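PDB 2ZUX: rhamnogalacturonan endolyase YesW, which cuts the rhamnogalacturonan backbone of plant cell-wall pectin by endo-acting, calcium- or manganese-dependent β-elimination, releasing oligosaccharides. Local coordinates for residues F37-D42 and S65-R70; N55-N60 and T531-H536; G416-I421 and Q428-N433; T452-W457 and N559-T564. One frame throughout, in Å; residues are numbered along the deposited sequence.

Interaction 1. Residues F37-D42 and S65-R70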
# COMPACT_ATOMS: atom_id res chain seq x y z
N PHE A 37 -18.37 9.24 22.07
CA PHE A 37 -18.47 7.79 22.27
C PHE A 37 -18.61 7.37 23.73
O PHE A 37 -18.00 7.96 24.62
CB PHE A 37 -17.26 7.08 21.66
CG PHE A 37 -17.12 7.30 20.19
CD1 PHE A 37 -17.87 6.54 19.29
CD2 PHE A 37 -16.26 8.27 19.70
CE1 PHE A 37 -17.75 6.74 17.92
CE2 PHE A 37 -16.14 8.48 18.33
CZ PHE A 37 -16.89 7.71 17.44
N ASN A 38 -19.41 6.33 23.94
CA ASN A 38 -19.43 5.63 25.22
C ASN A 38 -18.80 4.25 25.08
O ASN A 38 -19.02 3.55 24.09
CB ASN A 38 -20.86 5.51 25.76
CG ASN A 38 -21.40 6.84 26.27
OD1 ASN A 38 -20.65 7.67 26.78
ND2 ASN A 38 -22.71 7.04 26.14
N VAL A 39 -18.00 3.88 26.08
CA VAL A 39 -17.29 2.60 26.09
C VAL A 39 -17.95 1.64 27.10
O VAL A 39 -18.16 2.01 28.26
CB VAL A 39 -15.79 2.78 26.42
CG1 VAL A 39 -15.03 1.46 26.27
CG2 VAL A 39 -15.17 3.85 25.52
N TYR A 40 -18.26 0.43 26.64
CA TYR A 40 -18.91 -0.57 27.48
C TYR A 40 -18.07 -1.83 27.61
O TYR A 40 -17.60 -2.39 26.62
CB TYR A 40 -20.27 -0.94 26.89
CG TYR A 40 -21.30 0.16 26.97
CD1 TYR A 40 -22.30 0.14 27.94
CD2 TYR A 40 -21.28 1.22 26.07
CE1 TYR A 40 -23.25 1.16 28.02
CE2 TYR A 40 -22.22 2.24 26.14
CZ TYR A 40 -23.20 2.20 27.11
OH TYR A 40 -24.13 3.21 27.18
N ARG A 41 -17.89 -2.28 28.85
CA ARG A 41 -17.30 -3.58 29.12
C ARG A 41 -18.40 -4.55 29.55
O ARG A 41 -18.97 -4.39 30.64
CB ARG A 41 -16.21 -3.50 30.18
CG ARG A 41 -15.44 -4.81 30.35
CD ARG A 41 -14.47 -4.77 31.52
NE ARG A 41 -15.16 -4.72 32.80
CZ ARG A 41 -15.02 -3.75 33.71
NH1 ARG A 41 -14.19 -2.74 33.49
NH2 ARG A 41 -15.71 -3.80 34.84
N ASP A 42 -18.70 -5.51 28.69
CA ASP A 42 -19.74 -6.52 28.92
C ASP A 42 -21.09 -5.91 29.31
O ASP A 42 -21.76 -6.37 30.24
CB ASP A 42 -19.27 -7.57 29.95
CG ASP A 42 -18.14 -8.44 29.41
OD1 ASP A 42 -18.42 -9.27 28.51
OD2 ASP A 42 -17.00 -8.30 29.87
N SER A 65 -12.78 -10.22 29.30
CA SER A 65 -13.74 -9.13 29.03
C SER A 65 -14.07 -8.98 27.54
O SER A 65 -13.27 -9.32 26.68
CB SER A 65 -13.21 -7.81 29.58
OG SER A 65 -12.97 -7.88 30.98
N THR A 66 -15.27 -8.48 27.25
CA THR A 66 -15.63 -8.09 25.89
C THR A 66 -16.09 -6.64 25.89
O THR A 66 -16.65 -6.15 26.88
CB THR A 66 -16.71 -8.99 25.25
OG1 THR A 66 -17.95 -8.83 25.94
CG2 THR A 66 -16.31 -10.47 25.28
N TYR A 67 -15.85 -5.96 24.78
CA TYR A 67 -16.12 -4.53 24.68
C TYR A 67 -17.02 -4.19 23.51
O TYR A 67 -17.02 -4.86 22.48
CB TYR A 67 -14.81 -3.75 24.57
CG TYR A 67 -13.97 -3.83 25.82
CD1 TYR A 67 -14.05 -2.83 26.79
CD2 TYR A 67 -13.12 -4.91 26.05
CE1 TYR A 67 -13.29 -2.90 27.95
CE2 TYR A 67 -12.37 -5.00 27.20
CZ TYR A 67 -12.46 -3.99 28.15
OH TYR A 67 -11.71 -4.07 29.29
N THR A 68 -17.82 -3.13 23.70
CA THR A 68 -18.56 -2.49 22.63
C THR A 68 -18.40 -0.99 22.82
O THR A 68 -18.05 -0.52 23.90
CB THR A 68 -20.06 -2.85 22.63
OG1 THR A 68 -20.62 -2.58 23.93
CG2 THR A 68 -20.28 -4.32 22.28
N VAL A 69 -18.63 -0.25 21.74
CA VAL A 69 -18.68 1.20 21.78
C VAL A 69 -20.00 1.65 21.18
O VAL A 69 -20.53 1.02 20.27
CB VAL A 69 -17.45 1.82 21.06
CG1 VAL A 69 -17.70 3.28 20.68
CG2 VAL A 69 -16.21 1.69 21.93
N ARG A 70 -20.55 2.74 21.72
CA ARG A 70 -21.76 3.35 21.17
C ARG A 70 -21.46 4.80 20.86
O ARG A 70 -20.98 5.54 21.73
CB ARG A 70 -22.93 3.25 22.16
CG ARG A 70 -23.29 1.82 22.55
CD ARG A 70 -24.54 1.78 23.42
NE ARG A 70 -24.60 0.54 24.20
CZ ARG A 70 -25.36 0.34 25.27
NH1 ARG A 70 -26.15 1.30 25.73
NH2 ARG A 70 -25.33 -0.83 25.89
O HOH W 1 -20.09 -4.32 26.13
O HOH W 2 -15.62 -7.90 31.98
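Y40 and R70 lie on one face of an antiparallel strand pair, 37-41 against 66-70, in the N-terminal β-sheet domain. Backbone hydrogen bonds join N38 to R70 and Y40 to T68 in both directions; beyond the strand end D42 N still donates to T66 O. The hydrogen-bonded pairs alternate with V39-V69 and R41-Y67, whose side chains occupy the other face. The cation-pi contact is a nearly parallel stack: the R70 guanidinium lies over the phenol ring of Y40, planes 13° apart, with CZ 3.7 Å from the ring centroid. R70 runs extended from CG to NE, which carries its charged end across the ring. E77 binds both groups, taking a salt bridge from R70 NH1 and a hydrogen bond with Y40 OH. An alanine in place of Y40 would probably leave the R70 guanidinium without the ring it lies on and E77 without the phenol hydroxyl. On the opposite face CG of R41 makes a CH-pi contact over the Y67 ring, 4.1 Å from its centroid. R41 NH1 and Y67 OH then meet at D58 OD2. F37 CD1 touches V69 CG1 at 3.5 Å. D42 grips T66 twice: OD1 takes OG1 at 2.6 Å and OD2 the backbone N at 3.1 Å, each donor meeting its oxygen from out of the carboxylate plane. Water 2 links D42 OD2 to S65 OG, which also bonds S62 N. R70 lays its guanidinium and R41 its aliphatic CG on a ring across the strands, and each reaches an outside carboxylate; their charges are probably well balanced.

Interaction 2. Residues N55-N60 and T531-H536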
# COMPACT_ATOMS: atom_id res chain seq x y z
N ASN A 55 -9.53 6.28 21.73
CA ASN A 55 -8.85 5.26 22.52
C ASN A 55 -9.16 5.45 24.00
O ASN A 55 -9.49 6.55 24.45
CB ASN A 55 -7.34 5.17 22.21
CG ASN A 55 -6.55 6.41 22.60
OD1 ASN A 55 -7.10 7.48 22.87
ND2 ASN A 55 -5.24 6.27 22.60
N TYR A 56 -9.09 4.35 24.74
CA TYR A 56 -9.51 4.33 26.14
C TYR A 56 -8.76 3.23 26.85
O TYR A 56 -8.60 2.14 26.32
CB TYR A 56 -11.02 4.06 26.20
CG TYR A 56 -11.62 4.25 27.57
CD1 TYR A 56 -12.11 5.49 27.98
CD2 TYR A 56 -11.71 3.18 28.46
CE1 TYR A 56 -12.66 5.66 29.25
CE2 TYR A 56 -12.26 3.34 29.73
CZ TYR A 56 -12.73 4.58 30.11
OH TYR A 56 -13.28 4.75 31.36
N VAL A 57 -8.28 3.52 28.06
CA VAL A 57 -7.62 2.49 28.87
C VAL A 57 -8.54 2.08 30.02
O VAL A 57 -8.89 2.90 30.88
CB VAL A 57 -6.23 2.95 29.38
CG1 VAL A 57 -5.60 1.89 30.28
CG2 VAL A 57 -5.31 3.26 28.21
N ASP A 58 -8.97 0.81 29.99
CA ASP A 58 -9.80 0.24 31.06
C ASP A 58 -8.91 -0.49 32.06
O ASP A 58 -8.46 -1.61 31.82
CB ASP A 58 -10.86 -0.70 30.47
CG ASP A 58 -11.75 -1.35 31.54
OD1 ASP A 58 -11.79 -0.86 32.70
OD2 ASP A 58 -12.42 -2.34 31.21
N LYS A 59 -8.68 0.17 33.20
CA LYS A 59 -7.82 -0.37 34.25
C LYS A 59 -8.42 -1.61 34.94
O LYS A 59 -7.69 -2.41 35.51
CB LYS A 59 -7.52 0.71 35.29
CG LYS A 59 -6.54 1.77 34.82
CD LYS A 59 -6.47 2.94 35.80
CE LYS A 59 -5.60 4.06 35.25
NZ LYS A 59 -6.21 4.74 34.07
N ASN A 60 -9.74 -1.75 34.85
CA ASN A 60 -10.45 -2.83 35.54
C ASN A 60 -10.77 -4.05 34.68
O ASN A 60 -11.28 -5.05 35.17
CB ASN A 60 -11.75 -2.29 36.17
CG ASN A 60 -11.49 -1.23 37.23
OD1 ASN A 60 -10.45 -1.23 37.90
ND2 ASN A 60 -12.45 -0.32 37.39
N THR A 531 -0.61 0.30 21.49
CA THR A 531 -1.30 0.53 22.76
C THR A 531 -0.78 1.78 23.46
O THR A 531 -0.99 1.98 24.66
CB THR A 531 -1.20 -0.68 23.72
OG1 THR A 531 0.17 -0.98 23.98
CG2 THR A 531 -1.88 -1.89 23.09
N ILE A 532 -0.10 2.65 22.70
CA ILE A 532 0.34 3.94 23.22
C ILE A 532 -0.84 4.90 23.14
O ILE A 532 -1.38 5.15 22.06
CB ILE A 532 1.54 4.49 22.42
CG1 ILE A 532 2.73 3.53 22.54
CG2 ILE A 532 1.93 5.88 22.93
CD1 ILE A 532 3.81 3.72 21.47
N PRO A 533 -1.28 5.45 24.30
CA PRO A 533 -2.41 6.38 24.27
C PRO A 533 -2.13 7.64 23.46
O PRO A 533 -0.99 8.10 23.38
CB PRO A 533 -2.61 6.72 25.75
CG PRO A 533 -1.97 5.60 26.50
CD PRO A 533 -0.80 5.20 25.67
N THR A 534 -3.19 8.18 22.87
CA THR A 534 -3.11 9.44 22.15
C THR A 534 -4.21 10.39 22.59
O THR A 534 -5.30 9.97 22.96
CB THR A 534 -3.16 9.24 20.61
OG1 THR A 534 -2.95 10.50 19.96
CG2 THR A 534 -4.48 8.64 20.15
N GLU A 535 -3.91 11.69 22.56
CA GLU A 535 -4.92 12.71 22.79
C GLU A 535 -5.64 13.10 21.50
O GLU A 535 -6.57 13.90 21.52
CB GLU A 535 -4.28 13.97 23.42
CG GLU A 535 -3.38 14.74 22.45
CD GLU A 535 -2.60 15.86 23.12
OE1 GLU A 535 -3.21 16.68 23.84
OE2 GLU A 535 -1.37 15.92 22.90
N HIS A 536 -5.19 12.53 20.37
CA HIS A 536 -5.69 12.94 19.06
C HIS A 536 -6.66 11.96 18.45
O HIS A 536 -6.45 10.74 18.48
CB HIS A 536 -4.53 13.14 18.09
CG HIS A 536 -3.52 14.13 18.55
ND1 HIS A 536 -3.77 15.49 18.57
CD2 HIS A 536 -2.27 13.97 19.04
CE1 HIS A 536 -2.71 16.11 19.04
NE2 HIS A 536 -1.79 15.21 19.34
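The hydroxyl OG1 of T534, the residue against which N55 packs, is gripped twice: it accepts from H536 N at 3.1 Å, closing an ST turn, and is hydrogen-bonded to G460 O. The contact joins two domains, since 55-58 is an outermost strand of the N-terminal β-sheet and 531-536 is a loop of the C-terminal β-propeller domain. N55 and V57 alone of the strand touch the loop, and the seam is small. N55 is the main link. Its CG stands between the backbone N and the carbonyl carbon (chi1 65°), a rotation that sends the amide toward the T534 backbone, with CG 3.8 Å from both T534 N and T534 O. The methyl CG2 of T534 comes to 3.9 Å from N55 CG, the two side chains crossing at about a right angle. R512, a residue of a calcium site, touches N55 and T534 and donates from NH2 to I532 O, tying the loop down beside the strand. D510 of the same site also touches N55. Two residues along from N55, on the same side of the strand, V57 CG2 meets P533 CG at 4.4 Å.

Interaction 3. Residues G416-I421 and Q428-N433; sequences GMAADI and QEVWAN. With CA (calcium ion), chain I.
This β-hairpin of the propeller, strand 416-419 against 429-432, carries a calcium site where its connecting loop opens. M417 and W431 form a hydrogen-bonded pair, and so do A419 and E429, although the bond from E429 N to A419 O is weak. D420 OD1 binds the calcium ion at 2.3 Å, while E429 reaches it with both oxygens, OE2 at 2.4 Å and OE1 at 2.7 Å. The bend in E429 at chi2 (64°) folds the carboxylate back, and OE1 also accepts from I421 N at 2.9 Å. Water 3 and the carbonyls of D422, Y425 and G427 complete the site; D420 OD2 turns to D570 N. On the same face as E429, M417 CB sits over the six-membered ring of W431, 3.5 Å from its centroid. M417 CE reaches W431 CH2 at 3.6 Å, and I421 CD1 touches W431 CZ3 at 3.8 Å. W431 NE1 is hydrogen-bonded to S451 O. An alanine in place of W431 would probably open a gap between M417 and I421 and leave S451 O without this donor. Comparable calcium-binding loops, also with an aspartate at the start and a glutamate at the end, occur at 121-129, 185-193 and 332-340, a recurrent feature of this propeller.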
# COMPACT_ATOMS: atom_id res chain seq x y z
N GLY A 416 14.90 7.11 -0.29
CA GLY A 416 14.52 8.43 0.20
C GLY A 416 13.26 8.31 1.01
O GLY A 416 12.42 7.47 0.70
N MET A 417 13.14 9.16 2.04
CA MET A 417 11.97 9.14 2.91
C MET A 417 11.37 10.53 3.07
O MET A 417 12.06 11.53 2.92
CB MET A 417 12.34 8.58 4.28
CG MET A 417 11.85 7.17 4.52
SD MET A 417 10.06 7.03 4.66
CE MET A 417 9.78 7.92 6.19
N ALA A 418 10.08 10.56 3.39
CA ALA A 418 9.39 11.80 3.72
C ALA A 418 8.52 11.53 4.93
O ALA A 418 7.72 10.59 4.92
CB ALA A 418 8.54 12.25 2.55
N ALA A 419 8.68 12.35 5.96
CA ALA A 419 7.90 12.24 7.20
C ALA A 419 8.15 13.45 8.08
O ALA A 419 9.26 13.98 8.12
CB ALA A 419 8.26 10.97 7.96
N ASP A 420 7.11 13.89 8.78
CA ASP A 420 7.28 14.94 9.78
C ASP A 420 7.93 14.32 11.01
O ASP A 420 7.25 13.66 11.82
CB ASP A 420 5.95 15.57 10.16
CG ASP A 420 6.13 16.79 11.06
OD1 ASP A 420 7.29 17.18 11.30
OD2 ASP A 420 5.11 17.36 11.51
N ILE A 421 9.24 14.51 11.13
CA ILE A 421 10.00 13.97 12.26
C ILE A 421 10.59 15.06 13.16
O ILE A 421 11.09 14.75 14.24
CB ILE A 421 11.13 13.01 11.78
CG1 ILE A 421 12.24 13.77 11.03
CG2 ILE A 421 10.53 11.90 10.91
CD1 ILE A 421 13.41 12.89 10.66
N GLN A 428 6.67 18.18 6.40
CA GLN A 428 7.40 16.92 6.40
C GLN A 428 8.84 17.14 6.02
O GLN A 428 9.13 17.79 5.03
CB GLN A 428 6.75 15.93 5.43
CG GLN A 428 5.30 15.64 5.77
CD GLN A 428 4.78 14.42 5.03
OE1 GLN A 428 5.43 13.38 5.00
NE2 GLN A 428 3.59 14.55 4.45
N GLU A 429 9.73 16.58 6.83
CA GLU A 429 11.14 16.49 6.47
C GLU A 429 11.33 15.41 5.42
O GLU A 429 10.48 14.52 5.24
CB GLU A 429 11.97 16.16 7.71
CG GLU A 429 12.12 17.33 8.70
CD GLU A 429 10.81 17.79 9.32
OE1 GLU A 429 10.11 16.97 9.96
OE2 GLU A 429 10.47 18.99 9.19
N VAL A 430 12.45 15.48 4.70
CA VAL A 430 12.79 14.45 3.74
C VAL A 430 14.26 14.11 3.92
O VAL A 430 15.05 14.95 4.36
CB VAL A 430 12.51 14.88 2.27
CG1 VAL A 430 11.02 15.19 2.07
CG2 VAL A 430 13.37 16.05 1.86
N TRP A 431 14.61 12.87 3.64
CA TRP A 431 16.01 12.48 3.72
C TRP A 431 16.41 11.47 2.68
O TRP A 431 15.62 10.63 2.26
CB TRP A 431 16.42 12.01 5.13
CG TRP A 431 15.79 10.75 5.71
CD1 TRP A 431 16.35 9.50 5.76
CD2 TRP A 431 14.55 10.66 6.42
NE1 TRP A 431 15.52 8.63 6.42
CE2 TRP A 431 14.41 9.31 6.85
CE3 TRP A 431 13.54 11.57 6.73
CZ2 TRP A 431 13.30 8.87 7.56
CZ3 TRP A 431 12.43 11.13 7.44
CH2 TRP A 431 12.32 9.79 7.85
N ALA A 432 17.67 11.57 2.26
CA ALA A 432 18.25 10.70 1.25
C ALA A 432 19.73 11.00 1.16
O ALA A 432 20.16 12.13 1.44
CB ALA A 432 17.59 10.93 -0.09
N ASN A 433 20.50 10.00 0.74
CA ASN A 433 21.95 10.16 0.50
C ASN A 433 22.68 10.74 1.72
O ASN A 433 23.63 11.50 1.56
CB ASN A 433 22.21 10.98 -0.77
CG ASN A 433 23.62 10.77 -1.33
OD1 ASN A 433 24.16 9.67 -1.28
ND2 ASN A 433 24.19 11.83 -1.88
CA CA I . 8.46 19.01 10.52
O HOH W 3 6.46 19.82 11.53

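Interaction 4. Residues T452-W457 and N559-T564. With CA (calcium ion), chain D.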
# COMPACT_ATOMS: atom_id res chain seq x y z
N THR A 452 15.73 4.37 6.02
CA THR A 452 15.17 5.15 4.93
C THR A 452 14.25 4.22 4.13
O THR A 452 14.54 3.85 2.99
CB THR A 452 16.27 5.77 4.05
OG1 THR A 452 17.24 6.38 4.91
CG2 THR A 452 15.71 6.84 3.12
N ASN A 453 13.16 3.83 4.78
CA ASN A 453 12.28 2.79 4.25
C ASN A 453 10.82 3.23 4.37
O ASN A 453 10.29 3.83 3.44
CB ASN A 453 12.55 1.44 4.95
CG ASN A 453 11.82 0.30 4.29
OD1 ASN A 453 11.21 0.47 3.23
ND2 ASN A 453 11.90 -0.88 4.89
N PHE A 454 10.18 2.97 5.51
CA PHE A 454 8.79 3.38 5.74
C PHE A 454 8.73 4.43 6.84
O PHE A 454 9.59 4.50 7.73
CB PHE A 454 7.94 2.18 6.20
CG PHE A 454 7.34 1.35 5.07
CD1 PHE A 454 8.02 1.08 3.88
CD2 PHE A 454 6.09 0.77 5.26
CE1 PHE A 454 7.44 0.27 2.89
CE2 PHE A 454 5.50 -0.02 4.28
CZ PHE A 454 6.18 -0.27 3.09
N GLY A 455 7.68 5.25 6.78
CA GLY A 455 7.24 6.06 7.90
C GLY A 455 5.94 5.47 8.38
O GLY A 455 5.15 4.97 7.57
N ILE A 456 5.74 5.49 9.70
CA ILE A 456 4.54 4.93 10.33
C ILE A 456 4.06 5.80 11.49
O ILE A 456 4.87 6.28 12.30
CB ILE A 456 4.79 3.48 10.83
CG1 ILE A 456 3.50 2.87 11.34
CG2 ILE A 456 5.92 3.45 11.88
CD1 ILE A 456 3.61 1.42 11.72
N TRP A 457 2.74 6.02 11.57
CA TRP A 457 2.17 6.66 12.76
C TRP A 457 1.91 5.59 13.80
O TRP A 457 0.99 4.78 13.65
CB TRP A 457 0.88 7.43 12.42
CG TRP A 457 1.16 8.64 11.58
CD1 TRP A 457 1.85 9.76 11.97
CD2 TRP A 457 0.80 8.85 10.20
NE1 TRP A 457 1.95 10.65 10.92
CE2 TRP A 457 1.32 10.12 9.82
CE3 TRP A 457 0.11 8.09 9.25
CZ2 TRP A 457 1.15 10.64 8.54
CZ3 TRP A 457 -0.06 8.62 7.97
CH2 TRP A 457 0.46 9.88 7.63
N ASN A 559 7.86 -1.83 -2.57
CA ASN A 559 6.82 -1.31 -1.68
C ASN A 559 7.24 0.02 -1.07
O ASN A 559 8.33 0.12 -0.50
CB ASN A 559 6.58 -2.25 -0.49
CG ASN A 559 6.32 -3.70 -0.89
OD1 ASN A 559 6.82 -4.22 -1.90
ND2 ASN A 559 5.60 -4.41 -0.02
N GLN A 560 6.35 1.02 -1.16
CA GLN A 560 6.55 2.33 -0.55
C GLN A 560 5.48 2.58 0.50
O GLN A 560 4.38 2.03 0.40
CB GLN A 560 6.46 3.44 -1.61
CG GLN A 560 7.55 3.35 -2.67
CD GLN A 560 8.93 3.52 -2.10
OE1 GLN A 560 9.27 4.58 -1.57
NE2 GLN A 560 9.75 2.48 -2.21
N PRO A 561 5.80 3.40 1.52
CA PRO A 561 4.84 3.69 2.58
C PRO A 561 3.71 4.60 2.11
O PRO A 561 3.88 5.36 1.15
CB PRO A 561 5.69 4.40 3.64
CG PRO A 561 6.79 5.06 2.85
CD PRO A 561 7.10 4.09 1.75
N PRO A 562 2.56 4.53 2.78
CA PRO A 562 1.42 5.35 2.40
C PRO A 562 1.47 6.76 2.97
O PRO A 562 2.12 7.01 3.99
CB PRO A 562 0.23 4.57 2.96
CG PRO A 562 0.79 3.92 4.21
CD PRO A 562 2.24 3.62 3.91
N HIS A 563 0.76 7.67 2.30
CA HIS A 563 0.64 9.06 2.71
C HIS A 563 -0.81 9.50 2.71
O HIS A 563 -1.65 8.93 2.02
CB HIS A 563 1.45 9.94 1.77
CG HIS A 563 2.91 9.90 2.05
ND1 HIS A 563 3.80 9.11 1.36
CD2 HIS A 563 3.64 10.54 2.99
CE1 HIS A 563 5.01 9.27 1.86
NE2 HIS A 563 4.94 10.14 2.85
N THR A 564 -1.11 10.54 3.49
CA THR A 564 -2.44 11.14 3.50
C THR A 564 -2.54 12.28 2.48
O THR A 564 -1.53 12.88 2.08
CB THR A 564 -2.80 11.64 4.92
OG1 THR A 564 -1.71 12.42 5.42
CG2 THR A 564 -3.03 10.47 5.86
CA CA D . 6.47 -5.75 -3.71
O HOH W 4 10.57 5.04 0.89
O HOH W 5 10.14 1.75 0.93
O HOH W 6 8.38 -7.04 -3.65
O HOH W 7 5.91 -6.93 -5.71
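F454 and P561 bring together two parts of the β-propeller domain, strand 454-456 at the edge of its four-stranded sheet and the loop 559-564 that follows helix 547-553. At the root of the side chain, F454 CB lies 4.1 Å from P561 CB. CG is anti to the carbonyl carbon (chi1 -87°), which brings the ring beside the P561 backbone. That same proline CB stands over one face of the ring, in a CH-pi contact 4.0 Å from the centroid. Further out, CD1 meets P561 CD at 3.8 Å. CE1 then has N559 O at 3.5 Å, at the ring edge and near its plane, and the tip CZ comes to 3.9 Å from Q560 C. At the other end W457 and T564 meet tip to tip, CH2 4.0 Å from CG2. No direct hydrogen bond joins the segments; instead water 4 bridges N453 O and Q560 OE1, and water 5 bridges N453 OD1 and N559 O, 2.8 Å from both of these oxygens. R415, a substrate-binding residue, donates to T452 O next door, and N453 ND2 is hydrogen-bonded to D468. N559 belongs to a calcium site with D116, N555 and A557; its OD1 binds the ion at 2.4 Å.

Overall arrangement
Interactions 1 and 2 lie in and beside the seven-stranded N-terminal sheet, centres about 13 Å apart; D58 of strand 55-58 joins them, and interaction 2 ties that sheet's edge to the C-terminal propeller domain. Interactions 3 and 4 lie within the propeller, centres about 10 Å apart; strands 429-432 and 454-456 belong to successive sheets, the second partnered by loop 559-564. They touch where M417 meets N453 and G455. Centres of interactions 1 and 3 are about 39 Å apart. Along the chain interaction 3 is nested within interaction 2, whereas interactions 2 and 4 cross. The chain thus returns near its end first to the N-terminal sheet, beside a calcium site, then to the propeller, where N559 binds calcium near a rhamnose.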